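Probable ss-1,3-N-acetylglucosaminyltransferase (Staphylococcus aureus subsp. aureus N315, PDB 6H21) is a probable glycosyltransferase that pairs a family 2 domain of GT-A type with a TarS-like linker domain and holds manganese and uridine-diphosphate-N-acetylglucosamine in the model. Local coordinates at residues D113-R118 against E220-V225; V22-P27 against F107-D112; V311-D316 against I330-L335. All coordinates share one frame; numbering follows the deposited sequence.

Contact 1. Residues D113-R118 against E220-V225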
loop_
_atom_site.group_PDB
_atom_site.type_symbol
_atom_site.label_atom_id
_atom_site.label_comp_id
_atom_site.label_asym_id
_atom_site.label_seq_id
_atom_site.Cartn_x
_atom_site.Cartn_y
_atom_site.Cartn_z
ATOM N N ASP C 113 -25.152 5.931 -37.254
ATOM C CA ASP C 113 -23.849 6.515 -37.731
ATOM C C ASP C 113 -23.941 6.844 -39.233
ATOM O O ASP C 113 -24.986 6.648 -39.846
ATOM C CB ASP C 113 -22.682 5.575 -37.408
ATOM C CG ASP C 113 -22.466 5.322 -35.916
ATOM O OD1 ASP C 113 -22.820 6.202 -35.112
ATOM O OD2 ASP C 113 -21.956 4.223 -35.579
ATOM N N LEU C 114 -22.865 7.390 -39.811
ATOM C CA LEU C 114 -22.847 7.885 -41.203
ATOM C C LEU C 114 -21.570 7.399 -41.901
ATOM O O LEU C 114 -20.487 7.469 -41.320
ATOM C CB LEU C 114 -22.873 9.415 -41.209
ATOM C CG LEU C 114 -24.034 10.078 -40.477
ATOM C CD1 LEU C 114 -23.805 11.585 -40.353
ATOM C CD2 LEU C 114 -25.341 9.787 -41.194
ATOM N N LEU C 115 -21.713 6.907 -43.137
ATOM C CA LEU C 115 -20.564 6.620 -44.003
ATOM C C LEU C 115 -20.198 7.874 -44.808
ATOM O O LEU C 115 -21.071 8.583 -45.314
ATOM C CB LEU C 115 -20.912 5.477 -44.961
ATOM C CG LEU C 115 -21.027 4.085 -44.353
ATOM C CD1 LEU C 115 -21.116 3.038 -45.451
ATOM C CD2 LEU C 115 -19.848 3.789 -43.432
ATOM N N HIS C 116 -18.894 8.137 -44.925
ATOM C CA HIS C 116 -18.363 9.008 -45.965
ATOM C C HIS C 116 -18.730 8.402 -47.332
ATOM O O HIS C 116 -18.761 7.190 -47.493
ATOM C CB HIS C 116 -16.857 9.180 -45.738
ATOM C CG HIS C 116 -16.228 10.270 -46.526
ATOM N ND1 HIS C 116 -15.994 10.152 -47.883
ATOM C CD2 HIS C 116 -15.758 11.481 -46.157
ATOM C CE1 HIS C 116 -15.426 11.262 -48.318
ATOM N NE2 HIS C 116 -15.259 12.087 -47.271
ATOM N N GLU C 117 -18.997 9.255 -48.328
ATOM C CA GLU C 117 -19.417 8.781 -49.671
ATOM C C GLU C 117 -18.336 7.892 -50.309
ATOM O O GLU C 117 -18.668 7.046 -51.136
ATOM C CB GLU C 117 -19.804 9.950 -50.591
ATOM C CG GLU C 117 -18.661 10.904 -50.930
ATOM C CD GLU C 117 -19.036 12.053 -51.867
ATOM O OE1 GLU C 117 -20.244 12.355 -52.012
ATOM O OE2 GLU C 117 -18.121 12.661 -52.450
ATOM N N ARG C 118 -17.067 8.062 -49.917
ATOM C CA ARG C 118 -15.945 7.311 -50.506
ATOM C C ARG C 118 -15.609 6.032 -49.724
ATOM O O ARG C 118 -14.725 5.264 -50.168
ATOM C CB ARG C 118 -14.685 8.178 -50.554
ATOM C CG ARG C 118 -14.805 9.400 -51.449
ATOM C CD ARG C 118 -13.518 10.203 -51.456
ATOM N NE ARG C 118 -12.430 9.373 -51.964
ATOM C CZ ARG C 118 -12.046 9.306 -53.240
ATOM N NH1 ARG C 118 -12.505 10.168 -54.134
ATOM N NH2 ARG C 118 -11.182 8.378 -53.604
ATOM N N GLU C 220 -12.190 10.965 -42.990
ATOM C CA GLU C 220 -12.932 10.375 -41.883
ATOM C C GLU C 220 -14.077 9.554 -42.493
ATOM O O GLU C 220 -15.141 10.092 -42.811
ATOM C CB GLU C 220 -13.416 11.459 -40.916
ATOM C CG GLU C 220 -12.288 12.198 -40.202
ATOM C CD GLU C 220 -12.756 13.205 -39.159
ATOM O OE1 GLU C 220 -13.948 13.560 -39.158
ATOM O OE2 GLU C 220 -11.929 13.632 -38.348
ATOM N N TYR C 221 -13.828 8.256 -42.682
ATOM C CA TYR C 221 -14.660 7.400 -43.514
ATOM C C TYR C 221 -15.932 6.958 -42.781
ATOM O O TYR C 221 -16.939 6.689 -43.424
ATOM C CB TYR C 221 -13.886 6.154 -43.945
ATOM C CG TYR C 221 -12.846 6.389 -45.010
ATOM C CD1 TYR C 221 -13.223 6.722 -46.302
ATOM C CD2 TYR C 221 -11.493 6.259 -44.734
ATOM C CE1 TYR C 221 -12.278 6.912 -47.298
ATOM C CE2 TYR C 221 -10.536 6.453 -45.718
ATOM C CZ TYR C 221 -10.932 6.780 -47.002
ATOM O OH TYR C 221 -10.009 6.977 -47.984
ATOM N N TYR C 222 -15.856 6.829 -41.453
ATOM C CA TYR C 222 -16.982 6.394 -40.620
ATOM C C TYR C 222 -17.197 7.420 -39.506
ATOM O O TYR C 222 -16.301 7.637 -38.704
ATOM C CB TYR C 222 -16.717 5.004 -40.037
ATOM C CG TYR C 222 -17.903 4.395 -39.336
ATOM C CD1 TYR C 222 -18.358 4.895 -38.123
ATOM C CD2 TYR C 222 -18.569 3.313 -39.875
ATOM C CE1 TYR C 222 -19.465 4.353 -37.495
ATOM C CE2 TYR C 222 -19.666 2.748 -39.249
ATOM C CZ TYR C 222 -20.111 3.265 -38.048
ATOM O OH TYR C 222 -21.197 2.714 -37.442
ATOM N N ILE C 223 -18.384 8.041 -39.481
ATOM C CA ILE C 223 -18.688 9.107 -38.536
ATOM C C ILE C 223 -19.559 8.533 -37.415
ATOM O O ILE C 223 -20.685 8.114 -37.663
ATOM C CB ILE C 223 -19.361 10.300 -39.249
ATOM C CG1 ILE C 223 -18.492 10.829 -40.393
ATOM C CG2 ILE C 223 -19.706 11.396 -38.260
ATOM C CD1 ILE C 223 -19.279 11.420 -41.541
ATOM N N VAL C 224 -18.998 8.507 -36.197
ATOM C CA VAL C 224 -19.671 8.034 -35.020
ATOM C C VAL C 224 -20.525 9.190 -34.490
ATOM O O VAL C 224 -20.003 10.231 -34.174
ATOM C CB VAL C 224 -18.668 7.527 -33.963
ATOM C CG1 VAL C 224 -19.367 7.174 -32.652
ATOM C CG2 VAL C 224 -17.850 6.336 -34.466
ATOM N N VAL C 225 -21.845 9.015 -34.427
ATOM C CA VAL C 225 -22.674 10.082 -33.900
ATOM C C VAL C 225 -23.023 9.756 -32.444
ATOM O O VAL C 225 -23.443 8.642 -32.127
ATOM C CB VAL C 225 -23.924 10.387 -34.750
ATOM C CG1 VAL C 225 -23.684 10.212 -36.238
ATOM C CG2 VAL C 225 -25.155 9.618 -34.320
HETATM O O HOH W 1 -23.091 6.013 -32.559
#
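Asp113 and Tyr222 meet beside a short antiparallel ladder, strand 114-115 against strand 222-225, in the mixed sheet of this GT-A-type fold. Tyr222 OH donates to Asp113 OD2 at 2.5 Å, on the anti lone pair of that oxygen. OD2 lies in the ring plane at the phenol edge, although the carboxylate is turned 75° from the ring. Val225 N donates to Asp113 OD1 at 3.1 Å from above the carboxylate plane, and a water that is also a manganese ligand donates to both OD1 and Val225 O. With both oxygens engaged, the carboxylate is fixed in rotation. Tyr222 OH also accepts from Asp110 N, in a probable DxD motif, so the phenol links Asp113 to that loop.

Leu114 and Ile223 form the hydrogen-bonded pair, with Ile223 N 2.9 Å from Leu114 O. Leu114 CB touches Ile223 CB at 4.1 Å. Leu115 and Tyr222, the next pair, are non-hydrogen-bonded; their side chains lie on the other face, where Leu115 CD2 packs 3.8 Å from Tyr222 CD2. Helix 35-43 runs beside strand 114-115: Thr38 OG1 bonds Asp113 O, and Val42 touches Leu115. Beyond the strand, His116 N reaches Tyr221 O at 2.9 Å. His116 CG is anti to its backbone N (chi1 -167°), and ND1 accepts a capping bond from Arg118 N, which lies near the ring plane, at 3.1 Å.

Contact 2. Residues V22-P27 against F107-D112. With MN (manganese (II) ion), chain Z; MN (manganese (II) ion), chain Y; UD1 (uridine-diphosphate-N-acetylglucosamine), chain X.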
loop_
_atom_site.group_PDB
_atom_site.type_symbol
_atom_site.label_atom_id
_atom_site.label_comp_id
_atom_site.label_asym_id
_atom_site.label_seq_id
_atom_site.Cartn_x
_atom_site.Cartn_y
_atom_site.Cartn_z
ATOM N N VAL C 22 -19.123 -5.904 -51.454
ATOM C CA VAL C 22 -19.416 -5.498 -50.071
ATOM C C VAL C 22 -20.912 -5.652 -49.762
ATOM O O VAL C 22 -21.757 -5.189 -50.531
ATOM C CB VAL C 22 -18.980 -4.046 -49.802
ATOM C CG1 VAL C 22 -19.264 -3.642 -48.362
ATOM C CG2 VAL C 22 -17.518 -3.811 -50.142
ATOM N N SER C 23 -21.199 -6.265 -48.605
ATOM C CA SER C 23 -22.474 -6.178 -47.891
ATOM C C SER C 23 -22.330 -5.273 -46.656
ATOM O O SER C 23 -21.608 -5.619 -45.724
ATOM C CB SER C 23 -22.953 -7.539 -47.457
ATOM O OG SER C 23 -23.163 -8.389 -48.570
ATOM N N VAL C 24 -23.050 -4.145 -46.635
ATOM C CA VAL C 24 -23.217 -3.366 -45.423
ATOM C C VAL C 24 -24.343 -4.005 -44.602
ATOM O O VAL C 24 -25.455 -4.185 -45.097
ATOM C CB VAL C 24 -23.491 -1.884 -45.724
ATOM C CG1 VAL C 24 -23.612 -1.056 -44.453
ATOM C CG2 VAL C 24 -22.427 -1.303 -46.634
ATOM N N ILE C 25 -24.022 -4.363 -43.352
ATOM C CA ILE C 25 -24.936 -5.022 -42.439
ATOM C C ILE C 25 -25.306 -4.014 -41.349
ATOM O O ILE C 25 -24.454 -3.611 -40.560
ATOM C CB ILE C 25 -24.304 -6.306 -41.866
ATOM C CG1 ILE C 25 -23.943 -7.290 -42.985
ATOM C CG2 ILE C 25 -25.210 -6.935 -40.817
ATOM C CD1 ILE C 25 -23.182 -8.515 -42.531
ATOM N N MET C 26 -26.577 -3.611 -41.326
ATOM C CA MET C 26 -27.056 -2.583 -40.412
ATOM C C MET C 26 -28.239 -3.110 -39.606
ATOM O O MET C 26 -29.349 -3.205 -40.126
ATOM C CB MET C 26 -27.487 -1.328 -41.176
ATOM C CG MET C 26 -27.916 -0.198 -40.267
ATOM S SD MET C 26 -28.348 1.305 -41.178
ATOM C CE MET C 26 -29.820 0.770 -42.042
ATOM N N PRO C 27 -28.053 -3.428 -38.306
ATOM C CA PRO C 27 -29.176 -3.710 -37.416
ATOM C C PRO C 27 -29.888 -2.400 -37.050
ATOM O O PRO C 27 -29.231 -1.373 -36.911
ATOM C CB PRO C 27 -28.505 -4.349 -36.196
ATOM C CG PRO C 27 -27.142 -3.714 -36.155
ATOM C CD PRO C 27 -26.759 -3.501 -37.606
ATOM N N PHE C 107 -19.256 -5.076 -44.008
ATOM C CA PHE C 107 -19.000 -3.856 -43.273
ATOM C C PHE C 107 -20.171 -3.620 -42.316
ATOM O O PHE C 107 -21.330 -3.481 -42.754
ATOM C CB PHE C 107 -18.795 -2.670 -44.217
ATOM C CG PHE C 107 -18.218 -1.471 -43.517
ATOM C CD1 PHE C 107 -18.927 -0.828 -42.516
ATOM C CD2 PHE C 107 -16.948 -1.014 -43.813
ATOM C CE1 PHE C 107 -18.387 0.260 -41.844
ATOM C CE2 PHE C 107 -16.404 0.064 -43.128
ATOM C CZ PHE C 107 -17.125 0.707 -42.154
ATOM N N PHE C 108 -19.872 -3.571 -41.013
ATOM C CA PHE C 108 -20.899 -3.329 -40.010
ATOM C C PHE C 108 -21.079 -1.818 -39.826
ATOM O O PHE C 108 -20.143 -1.078 -39.522
ATOM C CB PHE C 108 -20.579 -4.059 -38.700
ATOM C CG PHE C 108 -20.507 -5.558 -38.846
ATOM C CD1 PHE C 108 -21.663 -6.318 -38.927
ATOM C CD2 PHE C 108 -19.287 -6.205 -38.941
ATOM C CE1 PHE C 108 -21.599 -7.696 -39.085
ATOM C CE2 PHE C 108 -19.225 -7.584 -39.096
ATOM C CZ PHE C 108 -20.379 -8.328 -39.158
ATOM N N LEU C 109 -22.324 -1.382 -40.009
ATOM C CA LEU C 109 -22.746 -0.011 -39.824
ATOM C C LEU C 109 -23.844 0.006 -38.762
ATOM O O LEU C 109 -24.817 -0.700 -38.886
ATOM C CB LEU C 109 -23.256 0.532 -41.160
ATOM C CG LEU C 109 -23.966 1.881 -41.108
ATOM C CD1 LEU C 109 -23.022 2.994 -40.658
ATOM C CD2 LEU C 109 -24.575 2.202 -42.458
ATOM N N ASP C 110 -23.669 0.834 -37.730
ATOM C CA ASP C 110 -24.731 1.048 -36.751
ATOM C C ASP C 110 -25.732 2.050 -37.344
ATOM O O ASP C 110 -25.351 2.940 -38.132
ATOM C CB ASP C 110 -24.152 1.442 -35.388
ATOM C CG ASP C 110 -23.382 0.319 -34.708
ATOM O OD1 ASP C 110 -23.505 -0.853 -35.155
ATOM O OD2 ASP C 110 -22.675 0.614 -33.724
ATOM N N SER C 111 -27.002 1.881 -36.952
ATOM C CA SER C 111 -28.165 2.548 -37.524
ATOM C C SER C 111 -28.187 4.056 -37.226
ATOM O O SER C 111 -28.994 4.776 -37.802
ATOM C CB SER C 111 -29.433 1.904 -37.026
ATOM O OG SER C 111 -29.460 1.911 -35.612
ATOM N N ASP C 112 -27.321 4.527 -36.330
ATOM C CA ASP C 112 -27.279 5.940 -35.968
ATOM C C ASP C 112 -26.049 6.652 -36.570
ATOM O O ASP C 112 -25.914 7.856 -36.408
ATOM C CB ASP C 112 -27.328 6.113 -34.441
ATOM C CG ASP C 112 -26.217 5.397 -33.686
ATOM O OD1 ASP C 112 -25.482 4.604 -34.317
ATOM O OD2 ASP C 112 -26.079 5.632 -32.461
HETATM MN MN MN Z . -27.241 6.491 -30.543
HETATM MN MN MN Y . -24.335 4.250 -32.354
HETATM C "C1'" UD1 X . -21.953 1.155 -28.846
HETATM C "C2'" UD1 X . -20.480 1.156 -29.264
HETATM C "C3'" UD1 X . -20.351 0.698 -30.716
HETATM C "C4'" UD1 X . -21.033 -0.657 -30.886
HETATM C "C5'" UD1 X . -22.454 -0.662 -30.314
HETATM C "C6'" UD1 X . -23.095 -2.052 -30.368
HETATM C "C7'" UD1 X . -19.032 2.817 -28.153
HETATM C "C8'" UD1 X . -18.542 4.240 -28.178
HETATM N "N2'" UD1 X . -19.906 2.487 -29.106
HETATM O "O1'" UD1 X . -22.646 2.066 -29.706
HETATM O "O3'" UD1 X . -18.966 0.617 -31.084
HETATM O "O4'" UD1 X . -21.085 -0.971 -32.279
HETATM O "O5'" UD1 X . -22.483 -0.167 -28.959
HETATM O "O6'" UD1 X . -22.278 -3.048 -29.759
HETATM O "O7'" UD1 X . -18.644 2.017 -27.318
HETATM N N1 UD1 X . -29.620 -2.491 -31.787
HETATM C C2 UD1 X . -30.233 -3.734 -32.027
HETATM N N3 UD1 X . -31.086 -4.263 -31.158
HETATM C C4 UD1 X . -31.394 -3.627 -30.034
HETATM C C5 UD1 X . -30.811 -2.391 -29.754
HETATM C C6 UD1 X . -29.901 -1.825 -30.651
HETATM O O2 UD1 X . -29.985 -4.378 -33.055
HETATM O O4 UD1 X . -32.217 -4.171 -29.264
HETATM C C1B UD1 X . -28.681 -1.997 -32.796
HETATM C C2B UD1 X . -28.841 -0.525 -33.130
HETATM O "O2'" UD1 X . -29.931 -0.319 -34.022
HETATM C C3B UD1 X . -27.483 -0.207 -33.736
HETATM C C4B UD1 X . -26.529 -1.147 -33.001
HETATM O O4B UD1 X . -27.332 -2.148 -32.356
HETATM O O3B UD1 X . -27.472 -0.503 -35.138
HETATM C C5B UD1 X . -25.709 -0.437 -31.938
HETATM O O5B UD1 X . -26.572 0.404 -31.185
HETATM P PA UD1 X . -26.197 1.922 -30.848
HETATM O O1A UD1 X . -27.359 2.458 -30.075
HETATM O O2A UD1 X . -25.635 2.667 -32.057
HETATM O O3A UD1 X . -25.012 1.669 -29.827
HETATM P PB UD1 X . -24.005 2.802 -29.329
HETATM O O1B UD1 X . -24.140 2.905 -27.842
HETATM O O2B UD1 X . -24.098 4.076 -30.158
HETATM O O HOH W 2 -22.518 3.141 -33.099
HETATM O O HOH W 1 -23.091 6.013 -32.559
#
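Val24 CG1 packs 3.7 Å from Leu109 CB, the two side chains crossing at a slant; CG1 is anti to the backbone N (chi1 -178°), which sets it beside Leu109. Met26 lies alongside Leu109, pointing the same way, with SD 4.1 Å from Leu109 CD2. Helix 35-43 covers Met26 and Leu109, while Leu120 of helix 119-129 packs on Val24. On the opposite sheet face Ile25 and Phe108 also run side by side, Ile25 CD1 touching Phe108 CE1 at 3.9 Å, with Leu98 of helix 91-100 against both.

Between these layers strands 22-28 and 105-108 are parallel neighbours in the nucleotide-binding, Rossmann-like half of the GT-A fold. Ile25 sits between two bonds to the other strand: its N donates to Phe107 O at 2.9 Å and its O accepts from Leu109 N. Phe107 N to Ser23 O completes the ladder.

Beyond strand 105-108, and toward the C-terminal end of strand 22-28, the contact turns polar and holds uridine-diphosphate-N-acetylglucosamine. Pro27 O accepts from ligand O3B at 2.6 Å and also from O2', while Ser111 N donates to O3B and Ser111 OG bonds O2'. Asp110 OD2 accepts from O4' at 2.7 Å and from a metal-bound water; its OD1 is salt-bridged to Arg94. Asp112, the other aspartate of a probable DxD motif, chelates one manganese ion through OD1 at 2.3 Å and OD2 at 2.2 Å. OD2 bridges to a second manganese ion; ligand O2A and O2B and two waters are the remaining ligands found on the first.

Contact 3. Residues V311-D316 against I330-L335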
loop_
_atom_site.group_PDB
_atom_site.type_symbol
_atom_site.label_atom_id
_atom_site.label_comp_id
_atom_site.label_asym_id
_atom_site.label_seq_id
_atom_site.Cartn_x
_atom_site.Cartn_y
_atom_site.Cartn_z
ATOM N N VAL C 311 -5.506 -16.599 -16.864
ATOM C CA VAL C 311 -4.540 -16.099 -17.818
ATOM C C VAL C 311 -3.165 -16.454 -17.271
ATOM O O VAL C 311 -2.901 -16.217 -16.106
ATOM C CB VAL C 311 -4.711 -14.592 -18.064
ATOM C CG1 VAL C 311 -3.750 -14.088 -19.123
ATOM C CG2 VAL C 311 -6.143 -14.258 -18.424
ATOM N N PRO C 312 -2.275 -17.104 -18.049
ATOM C CA PRO C 312 -0.929 -17.399 -17.554
ATOM C C PRO C 312 -0.194 -16.150 -17.044
ATOM O O PRO C 312 -0.282 -15.075 -17.633
ATOM C CB PRO C 312 -0.219 -18.012 -18.770
ATOM C CG PRO C 312 -1.343 -18.572 -19.631
ATOM C CD PRO C 312 -2.518 -17.649 -19.397
ATOM N N ARG C 313 0.501 -16.336 -15.921
ATOM C CA ARG C 313 1.272 -15.311 -15.264
ATOM C C ARG C 313 2.419 -14.867 -16.179
ATOM O O ARG C 313 2.883 -13.757 -16.060
ATOM C CB ARG C 313 1.777 -15.835 -13.919
ATOM C CG ARG C 313 0.769 -15.655 -12.793
ATOM C CD ARG C 313 1.322 -16.030 -11.430
ATOM N NE ARG C 313 0.375 -15.674 -10.382
ATOM C CZ ARG C 313 0.324 -14.490 -9.780
ATOM N NH1 ARG C 313 1.068 -13.486 -10.215
ATOM N NH2 ARG C 313 -0.501 -14.303 -8.767
ATOM N N ASP C 314 2.818 -15.727 -17.120
ATOM C CA ASP C 314 3.886 -15.426 -18.086
ATOM C C ASP C 314 3.535 -14.193 -18.940
ATOM O O ASP C 314 4.440 -13.567 -19.512
ATOM C CB ASP C 314 4.181 -16.650 -18.959
ATOM C CG ASP C 314 5.053 -17.707 -18.290
ATOM O OD1 ASP C 314 5.767 -17.392 -17.309
ATOM O OD2 ASP C 314 5.023 -18.827 -18.736
ATOM N N SER C 315 2.239 -13.836 -19.021
ATOM C CA SER C 315 1.793 -12.650 -19.776
ATOM C C SER C 315 2.038 -11.353 -18.998
ATOM O O SER C 315 2.015 -10.305 -19.603
ATOM C CB SER C 315 0.336 -12.754 -20.171
ATOM O OG SER C 315 -0.509 -12.717 -19.035
ATOM N N ASP C 316 2.182 -11.438 -17.666
ATOM C CA ASP C 316 2.213 -10.285 -16.789
ATOM C C ASP C 316 3.426 -9.389 -17.067
ATOM O O ASP C 316 3.314 -8.207 -16.935
ATOM C CB ASP C 316 2.185 -10.687 -15.304
ATOM C CG ASP C 316 0.847 -11.285 -14.882
ATOM O OD1 ASP C 316 -0.075 -11.270 -15.740
ATOM O OD2 ASP C 316 0.727 -11.716 -13.682
ATOM N N ILE C 330 -5.518 -7.701 -8.136
ATOM C CA ILE C 330 -6.662 -8.399 -8.778
ATOM C C ILE C 330 -6.437 -9.911 -8.724
ATOM O O ILE C 330 -7.353 -10.671 -8.336
ATOM C CB ILE C 330 -6.915 -7.865 -10.194
ATOM C CG1 ILE C 330 -7.370 -6.407 -10.121
ATOM C CG2 ILE C 330 -7.926 -8.748 -10.943
ATOM C CD1 ILE C 330 -7.216 -5.641 -11.395
ATOM N N ARG C 331 -5.224 -10.366 -9.069
ATOM C CA ARG C 331 -4.926 -11.806 -9.008
ATOM C C ARG C 331 -5.157 -12.337 -7.588
ATOM O O ARG C 331 -5.656 -13.436 -7.432
ATOM C CB ARG C 331 -3.504 -12.156 -9.462
ATOM C CG ARG C 331 -3.264 -11.985 -10.956
ATOM C CD ARG C 331 -2.002 -12.666 -11.433
ATOM N NE ARG C 331 -1.858 -12.646 -12.883
ATOM C CZ ARG C 331 -2.349 -13.547 -13.719
ATOM N NH1 ARG C 331 -2.109 -13.420 -15.014
ATOM N NH2 ARG C 331 -3.092 -14.539 -13.260
ATOM N N GLN C 332 -4.767 -11.555 -6.571
ATOM C CA GLN C 332 -4.862 -11.985 -5.169
ATOM C C GLN C 332 -6.294 -11.815 -4.630
ATOM O O GLN C 332 -6.557 -12.240 -3.518
ATOM C CB GLN C 332 -3.894 -11.180 -4.288
ATOM C CG GLN C 332 -2.420 -11.404 -4.630
ATOM C CD GLN C 332 -1.966 -12.821 -4.389
ATOM O OE1 GLN C 332 -2.464 -13.498 -3.503
ATOM N NE2 GLN C 332 -1.041 -13.302 -5.201
ATOM N N ASN C 333 -7.192 -11.167 -5.388
ATOM C CA ASN C 333 -8.607 -10.971 -4.992
ATOM C C ASN C 333 -8.637 -10.165 -3.681
ATOM O O ASN C 333 -9.324 -10.512 -2.750
ATOM C CB ASN C 333 -9.353 -12.319 -4.913
ATOM C CG ASN C 333 -10.866 -12.205 -4.885
ATOM O OD1 ASN C 333 -11.451 -11.209 -5.327
ATOM N ND2 ASN C 333 -11.520 -13.252 -4.406
ATOM N N ASP C 334 -7.880 -9.058 -3.643
ATOM C CA ASP C 334 -7.620 -8.285 -2.428
ATOM C C ASP C 334 -8.102 -6.847 -2.631
ATOM O O ASP C 334 -7.407 -6.036 -3.233
ATOM C CB ASP C 334 -6.132 -8.325 -2.081
ATOM C CG ASP C 334 -5.763 -7.807 -0.693
ATOM O OD1 ASP C 334 -6.201 -6.700 -0.297
ATOM O OD2 ASP C 334 -4.931 -8.467 -0.064
ATOM N N LEU C 335 -9.316 -6.556 -2.150
ATOM C CA LEU C 335 -9.958 -5.309 -2.444
ATOM C C LEU C 335 -9.136 -4.154 -1.854
ATOM O O LEU C 335 -9.000 -3.132 -2.498
ATOM C CB LEU C 335 -11.395 -5.321 -1.913
ATOM C CG LEU C 335 -12.152 -4.004 -2.100
ATOM C CD1 LEU C 335 -12.292 -3.645 -3.573
ATOM C CD2 LEU C 335 -13.522 -4.046 -1.428
HETATM O O HOH W 3 -2.630 -17.646 -14.062
#
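Arg331 reaches from the last turn of helix 324-332 across Arg313 to Asp316 and Val311. Its CB lies 3.8 Å from Arg313 NH2, and from CG the chain runs extended to NE. CD rests over one face of the Arg313 guanidinium, offset toward its rim and 3.4 Å from Arg313 CZ. NE makes a weak bond to Asp316 OD2 at 2.9 Å, part of a salt bridge whose straighter arm joins NH1 to Asp316 OD1 at 3.0 Å. OD1 is met on its syn side and lies in the guanidinium plane; carboxylate and guanidinium approach tip to tip with their planes 45° apart. Arg331 NH1 also donates to Val311 O at 3.1 Å, the donor standing above the carbonyl plane, and Arg331 NH2 adds a weak bond to the same oxygen. A water donates to Val311 O too.

The covering is mutual: Arg313 CG sits over the centre of the Arg331 guanidinium as the two side chains slide past each other in opposite directions. This joins the 3-10 turn that begins at Arg313 to the helix end, closed by a Schellman motif at Asn333, in the TarS-like linker region. Ser315 OG, bonded to Pro312 O at 2.8 Å, braces the turn. Glu328 pairs with Arg313 NH1 and accepts from Gln332 NE2. Tyr294 of the second subunit makes a cation-pi contact with Arg313 and bonds Gln332 NE2, placing the cluster at the subunit boundary.

Arg313 NH1 and Arg331 NE are only 4.0 Å apart, a like-charge approach that Asp316 and Glu328 probably offset, while Arg331 CD and Arg313 CG, not the charged tips, cover the guanidinium faces.

From the N terminus, contact 2 closes the first long loop, bringing strand 22-28 beside strand 105-108. Contact 1 opens at the very next residue, Asp113, and closes a second loop at strand 222-225. Contact 3 closes a much shorter one, between the turn after helix 294-308 and the end of helix 324-332. The three follow in series; none nests in or crosses another. Contacts 1 and 2, with centres 11 Å apart, share one sheet and a manganese-bound water, and Tyr222 packs on Phe107 and Leu109. Contact 3 lies across the chain's centre, about 40 Å from contact 1 between centres, and ties a 3-10 turn to a helix end in the linker region.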